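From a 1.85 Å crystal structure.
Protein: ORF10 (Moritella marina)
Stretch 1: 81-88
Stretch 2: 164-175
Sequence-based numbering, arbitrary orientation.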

ATOM      1  N   ASP A  81       9.717 -16.797  17.959  1.00 20.59           N
ATOM      2  CA  ASP A  81      10.947 -16.577  17.198  1.00 25.29           C
ATOM      3  C   ASP A  81      10.670 -16.045  15.791  1.00 23.55           C
ATOM      4  O   ASP A  81      11.427 -15.209  15.280  1.00 27.69           O
ATOM      5  CB  ASP A  81      11.750 -17.871  17.126  1.00 27.67           C
ATOM      6  CG  ASP A  81      12.192 -18.344  18.497  1.00 40.24           C
ATOM      7  OD1 ASP A  81      11.712 -19.411  18.942  1.00 45.87           O
ATOM      8  OD2 ASP A  81      13.006 -17.634  19.131  1.00 43.93           O
ATOM      9  N   TYR A  82       9.608 -16.518  15.147  1.00 18.36           N
ATOM     10  CA  TYR A  82       9.238 -15.949  13.850  1.00 18.99           C
ATOM     11  C   TYR A  82       8.862 -14.471  13.980  1.00 18.93           C
ATOM     12  O   TYR A  82       9.358 -13.625  13.225  1.00 16.86           O
ATOM     13  CB  TYR A  82       8.087 -16.749  13.245  1.00 16.84           C
ATOM     14  CG  TYR A  82       7.523 -16.125  11.985  1.00 17.68           C
ATOM     15  CD1 TYR A  82       8.273 -16.075  10.817  1.00 18.74           C
ATOM     16  CD2 TYR A  82       6.252 -15.574  11.975  1.00 17.26           C
ATOM     17  CE1 TYR A  82       7.754 -15.498   9.645  1.00 19.45           C
ATOM     18  CE2 TYR A  82       5.725 -15.001  10.818  1.00 16.35           C
ATOM     19  CZ  TYR A  82       6.474 -14.965   9.664  1.00 16.71           C
ATOM     20  OH  TYR A  82       5.942 -14.373   8.532  1.00 16.25           O
ATOM     21  N   LEU A  83       7.971 -14.140  14.919  1.00 16.01           N
ATOM     22  CA  LEU A  83       7.531 -12.746  15.050  1.00 14.88           C
ATOM     23  C   LEU A  83       8.666 -11.832  15.487  1.00 18.42           C
ATOM     24  O   LEU A  83       8.704 -10.660  15.094  1.00 15.66           O
ATOM     25  CB  LEU A  83       6.377 -12.629  16.040  1.00 13.87           C
ATOM     26  CG  LEU A  83       5.151 -13.441  15.667  1.00 15.89           C
ATOM     27  CD1 LEU A  83       4.046 -13.271  16.700  1.00 15.73           C
ATOM     28  CD2 LEU A  83       4.672 -12.990  14.278  1.00 14.50           C
ATOM     29  N   ALA A  84       9.584 -12.339  16.318  1.00 18.17           N
ATOM     30  CA  ALA A  84      10.734 -11.554  16.748  1.00 18.53           C
ATOM     31  C   ALA A  84      11.630 -11.138  15.589  1.00 20.79           C
ATOM     32  O   ALA A  84      12.354 -10.149  15.713  1.00 21.93           O
ATOM     33  CB  ALA A  84      11.562 -12.346  17.768  1.00 21.00           C
ATOM     34  N   GLY A  85      11.617 -11.872  14.487  1.00 18.43           N
ATOM     35  CA  GLY A  85      12.459 -11.566  13.351  1.00 22.00           C
ATOM     36  C   GLY A  85      11.809 -10.691  12.300  1.00 19.33           C
ATOM     37  O   GLY A  85      12.356 -10.560  11.203  1.00 19.99           O
ATOM     38  N   LEU A  86      10.674 -10.075  12.600  1.00 18.06           N
ATOM     39  CA  LEU A  86       9.995  -9.217  11.640  1.00 16.40           C
ATOM     40  C   LEU A  86      10.237  -7.746  11.971  1.00 17.06           C
ATOM     41  O   LEU A  86      10.569  -7.383  13.106  1.00 15.91           O
ATOM     42  CB  LEU A  86       8.495  -9.538  11.604  1.00 15.17           C
ATOM     43  CG  LEU A  86       8.107 -10.959  11.164  1.00 15.58           C
ATOM     44  CD1 LEU A  86       6.603 -11.143  11.243  1.00 14.30           C
ATOM     45  CD2 LEU A  86       8.573 -11.208   9.741  1.00 19.31           C
ATOM     46  N   ASP A  87      10.059  -6.905  10.953  1.00 16.99           N
ATOM     47  CA  ASP A  87      10.286  -5.466  11.030  1.00 14.88           C
ATOM     48  C   ASP A  87       9.350  -4.790  12.038  1.00 14.33           C
ATOM     49  O   ASP A  87       8.283  -5.310  12.397  1.00 15.13           O
ATOM     50  CB  ASP A  87      10.056  -4.833   9.639  1.00 16.06           C
ATOM     51  CG  ASP A  87      10.558  -3.399   9.526  1.00 14.49           C
ATOM     52  OD1 ASP A  87      11.787  -3.204   9.305  1.00 15.60           O
ATOM     53  OD2 ASP A  87       9.721  -2.450   9.598  1.00 16.09           O
ATOM     54  N   ASP A  88       9.752  -3.579  12.449  1.00 14.71           N
ATOM     55  CA  ASP A  88       8.870  -2.686  13.213  1.00 14.37           C
ATOM     56  C   ASP A  88       7.480  -2.608  12.597  1.00 13.87           C
ATOM     57  O   ASP A  88       6.467  -2.539  13.311  1.00 15.34           O
ATOM     58  CB  ASP A  88       9.461  -1.276  13.249  1.00 12.75           C
ATOM     59  CG  ASP A  88      10.619  -1.133  14.224  1.00 19.99           C
ATOM     60  OD1 ASP A  88      10.729  -1.962  15.150  1.00 19.65           O
ATOM     61  OD2 ASP A  88      11.423  -0.182  14.036  1.00 19.74           O
TER
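Stretch 2 (164-175) THADNALVAGYP

Stretch 1 is the end of a helix and the loop that follows it. The helix begins earlier in the chain and runs through Tyr82 and Leu83. Gly85 N bonds to Tyr82 O at 3.1 Å and Leu86 N to Leu83 O at 3.2 Å, so the chain closes in tight turns before it extends. Leu86 and Asp87 are extended, with psi near 160° in both. Asp87 is the N-cap of the next helix, which Asp88 enters.

Stretch 2 starts extended at Thr164 and His165. A 3-10 segment follows, from Ala166 to Ala169. Its bonds run from Asn168 N to His165 O and from Ala169 N to Ala166 O, both at 2.9 Å. A loop then leads to Gly173, and a new helix starts at Tyr174. The two stretches are far apart in sequence; no touching residues are closer than 80 positions. Their backbones come near each other at two places: CA of Gly85 lies 6.8 Å from CA of His165, and CA of Leu86 lies 6.2 Å from CA of Asn168. The chains thus advance in the same sense here, though not in step. The contact is small, burying 308 Å² in all.

Asn168 holds the loop of stretch 1 with its amide. Its ND2 donates to Gly85 O at 3.2 Å, nearly straight. Its OD1 accepts from Asp87 N at 2.9 Å. One side chain therefore serves two backbone groups on the two flanks of Leu86. ND2 also makes a weak bond to His165 O at 3.0 Å. A water adds a bridge: it donates to Gly85 O at 2.7 Å and accepts from His165 N at 2.8 Å.

Tyr82 makes the second set of contacts. Its CA-to-CB bond points sideways, but the t rotamer carries the ring end to stretch 2. Tyr82 OH donates to Asp167 OD2 at 2.4 Å, a very short hydrogen bond. Tyr82 OH is also 2.7 Å from Tyr174 OH, a hydroxyl pair within hydrogen-bonding distance. Both partners lie at the edge of the Tyr82 ring.

The same ring turns its edge to the face of His165. The centroids are 5.2 Å apart and the planes meet at 77°; Tyr82 CE1 comes within 3.7 Å of His165 NE2. Asp167 N donates to His165 ND1 at 3.0 Å, which helps fix the imidazole. Leu86 adds a looser apolar contact, with CD2 4.3 Å from Asp167 CB.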

ATOM      1  N   THR A 164      17.892 -11.632   7.630  1.00 13.86           N
ATOM      2  CA  THR A 164      16.556 -11.068   7.493  1.00 15.30           C
ATOM      3  C   THR A 164      15.640 -12.061   6.795  1.00 14.29           C
ATOM      4  O   THR A 164      15.961 -12.545   5.703  1.00 13.95           O
ATOM      5  CB  THR A 164      16.625  -9.738   6.723  1.00 15.78           C
ATOM      6  OG1 THR A 164      17.485  -8.842   7.437  1.00 14.11           O
ATOM      7  CG2 THR A 164      15.247  -9.115   6.594  1.00 14.11           C
ATOM      8  N   HIS A 165      14.516 -12.382   7.448  1.00 12.51           N
ATOM      9  CA  HIS A 165      13.522 -13.294   6.885  1.00 14.54           C
ATOM     10  C   HIS A 165      12.860 -12.669   5.662  1.00 14.02           C
ATOM     11  O   HIS A 165      12.443 -11.503   5.689  1.00 12.44           O
ATOM     12  CB  HIS A 165      12.455 -13.617   7.938  1.00 16.99           C
ATOM     13  CG  HIS A 165      11.597 -14.812   7.619  1.00 16.52           C
ATOM     14  ND1 HIS A 165      10.588 -14.776   6.677  1.00 14.53           N
ATOM     15  CD2 HIS A 165      11.561 -16.057   8.163  1.00 17.28           C
ATOM     16  CE1 HIS A 165       9.988 -15.955   6.629  1.00 16.25           C
ATOM     17  NE2 HIS A 165      10.553 -16.749   7.526  1.00 16.32           N
ATOM     18  N   ALA A 166      12.729 -13.474   4.606  1.00 13.29           N
ATOM     19  CA  ALA A 166      12.142 -13.018   3.340  1.00 11.66           C
ATOM     20  C   ALA A 166      10.771 -12.369   3.498  1.00 12.23           C
ATOM     21  O   ALA A 166      10.406 -11.496   2.696  1.00 12.14           O
ATOM     22  CB  ALA A 166      12.027 -14.205   2.377  1.00 15.62           C
ATOM     23  N   ASP A 167       9.980 -12.784   4.491  1.00 11.69           N
ATOM     24  CA  ASP A 167       8.648 -12.187   4.652  1.00 11.46           C
ATOM     25  C   ASP A 167       8.725 -10.681   4.913  1.00 11.82           C
ATOM     26  O   ASP A 167       7.727  -9.976   4.743  1.00 11.42           O
ATOM     27  CB  ASP A 167       7.880 -12.872   5.802  1.00 15.63           C
ATOM     28  CG  ASP A 167       7.286 -14.246   5.420  1.00 16.92           C
ATOM     29  OD1 ASP A 167       7.296 -14.635   4.225  1.00 17.28           O
ATOM     30  OD2 ASP A 167       6.801 -14.951   6.343  1.00 14.99           O
ATOM     31  N   ASN A 168       9.880 -10.167   5.351  1.00 12.74           N
ATOM     32  CA  ASN A 168      10.061  -8.734   5.502  1.00 11.20           C
ATOM     33  C   ASN A 168      10.012  -7.969   4.175  1.00 11.97           C
ATOM     34  O   ASN A 168       9.903  -6.741   4.190  1.00 11.50           O
ATOM     35  CB  ASN A 168      11.383  -8.473   6.220  1.00 11.94           C
ATOM     36  CG  ASN A 168      11.292  -8.799   7.705  1.00 15.82           C
ATOM     37  OD1 ASN A 168      10.498  -8.192   8.422  1.00 15.18           O
ATOM     38  ND2 ASN A 168      12.067  -9.786   8.160  1.00 12.51           N
ATOM     39  N   ALA A 169      10.048  -8.642   3.039  1.00 11.18           N
ATOM     40  CA  ALA A 169       9.873  -7.913   1.785  1.00 11.59           C
ATOM     41  C   ALA A 169       8.407  -7.791   1.363  1.00 12.76           C
ATOM     42  O   ALA A 169       8.111  -7.091   0.378  1.00 13.24           O
ATOM     43  CB  ALA A 169      10.666  -8.600   0.668  1.00 11.57           C
ATOM     44  N   LEU A 170       7.494  -8.463   2.066  1.00 11.99           N
ATOM     45  CA  LEU A 170       6.065  -8.410   1.751  1.00 13.18           C
ATOM     46  C   LEU A 170       5.466  -7.232   2.515  1.00 15.60           C
ATOM     47  O   LEU A 170       4.767  -7.370   3.525  1.00 14.45           O
ATOM     48  CB  LEU A 170       5.376  -9.731   2.098  1.00 11.13           C
ATOM     49  CG  LEU A 170       6.010 -11.012   1.498  1.00 13.65           C
ATOM     50  CD1 LEU A 170       5.302 -12.246   2.004  1.00 13.22           C
ATOM     51  CD2 LEU A 170       5.956 -10.963  -0.029  1.00 16.68           C
ATOM     52  N   VAL A 171       5.793  -6.039   2.027  1.00 12.25           N
ATOM     53  CA  VAL A 171       5.616  -4.850   2.856  1.00 12.23           C
ATOM     54  C   VAL A 171       4.160  -4.385   2.865  1.00 15.96           C
ATOM     55  O   VAL A 171       3.606  -4.053   3.922  1.00 13.04           O
ATOM     56  CB  VAL A 171       6.578  -3.747   2.373  1.00 15.74           C
ATOM     57  CG1 VAL A 171       6.151  -2.395   2.919  1.00 17.25           C
ATOM     58  CG2 VAL A 171       8.027  -4.072   2.813  1.00 16.16           C
ATOM     59  N   ALA A 172       3.508  -4.349   1.703  1.00 12.87           N
ATOM     60  CA  ALA A 172       2.217  -3.661   1.613  1.00 15.33           C
ATOM     61  C   ALA A 172       1.069  -4.465   2.243  1.00 15.96           C
ATOM     62  O   ALA A 172       0.367  -3.969   3.137  1.00 17.33           O
ATOM     63  CB  ALA A 172       1.907  -3.314   0.150  1.00 15.52           C
ATOM     64  N   GLY A 173       0.861  -5.705   1.801  1.00 14.47           N
ATOM     65  CA  GLY A 173      -0.345  -6.420   2.181  1.00 14.86           C
ATOM     66  C   GLY A 173      -0.179  -7.440   3.296  1.00 16.28           C
ATOM     67  O   GLY A 173      -1.051  -7.576   4.159  1.00 14.51           O
ATOM     68  N   TYR A 174       0.937  -8.166   3.299  1.00 13.93           N
ATOM     69  CA  TYR A 174       1.129  -9.216   4.303  1.00 13.33           C
ATOM     70  C   TYR A 174       0.942  -8.758   5.752  1.00 13.53           C
ATOM     71  O   TYR A 174       0.456  -9.569   6.561  1.00 14.68           O
ATOM     72  CB  TYR A 174       2.518  -9.846   4.126  1.00 15.41           C
ATOM     73  CG  TYR A 174       2.757 -11.032   5.036  1.00 15.81           C
ATOM     74  CD1 TYR A 174       1.957 -12.169   4.952  1.00 17.52           C
ATOM     75  CD2 TYR A 174       3.789 -11.007   5.983  1.00 16.22           C
ATOM     76  CE1 TYR A 174       2.178 -13.273   5.798  1.00 19.85           C
ATOM     77  CE2 TYR A 174       4.013 -12.093   6.837  1.00 16.81           C
ATOM     78  CZ  TYR A 174       3.204 -13.220   6.736  1.00 20.38           C
ATOM     79  OH  TYR A 174       3.436 -14.300   7.576  1.00 20.49           O
ATOM     80  N   PRO A 175       1.298  -7.534   6.157  1.00 13.21           N
ATOM     81  CA  PRO A 175       1.069  -7.163   7.570  1.00 14.09           C
ATOM     82  C   PRO A 175      -0.374  -7.332   8.018  1.00 14.78           C
ATOM     83  O   PRO A 175      -0.615  -7.706   9.176  1.00 15.36           O
ATOM     84  CB  PRO A 175       1.517  -5.698   7.622  1.00 13.56           C
ATOM     85  CG  PRO A 175       2.646  -5.655   6.579  1.00 15.29           C
ATOM     86  CD  PRO A 175       2.118  -6.524   5.458  1.00 12.89           C
TER
HETATM   87  O   HOH W   1      14.494 -11.862  10.228  1.00 17.29           O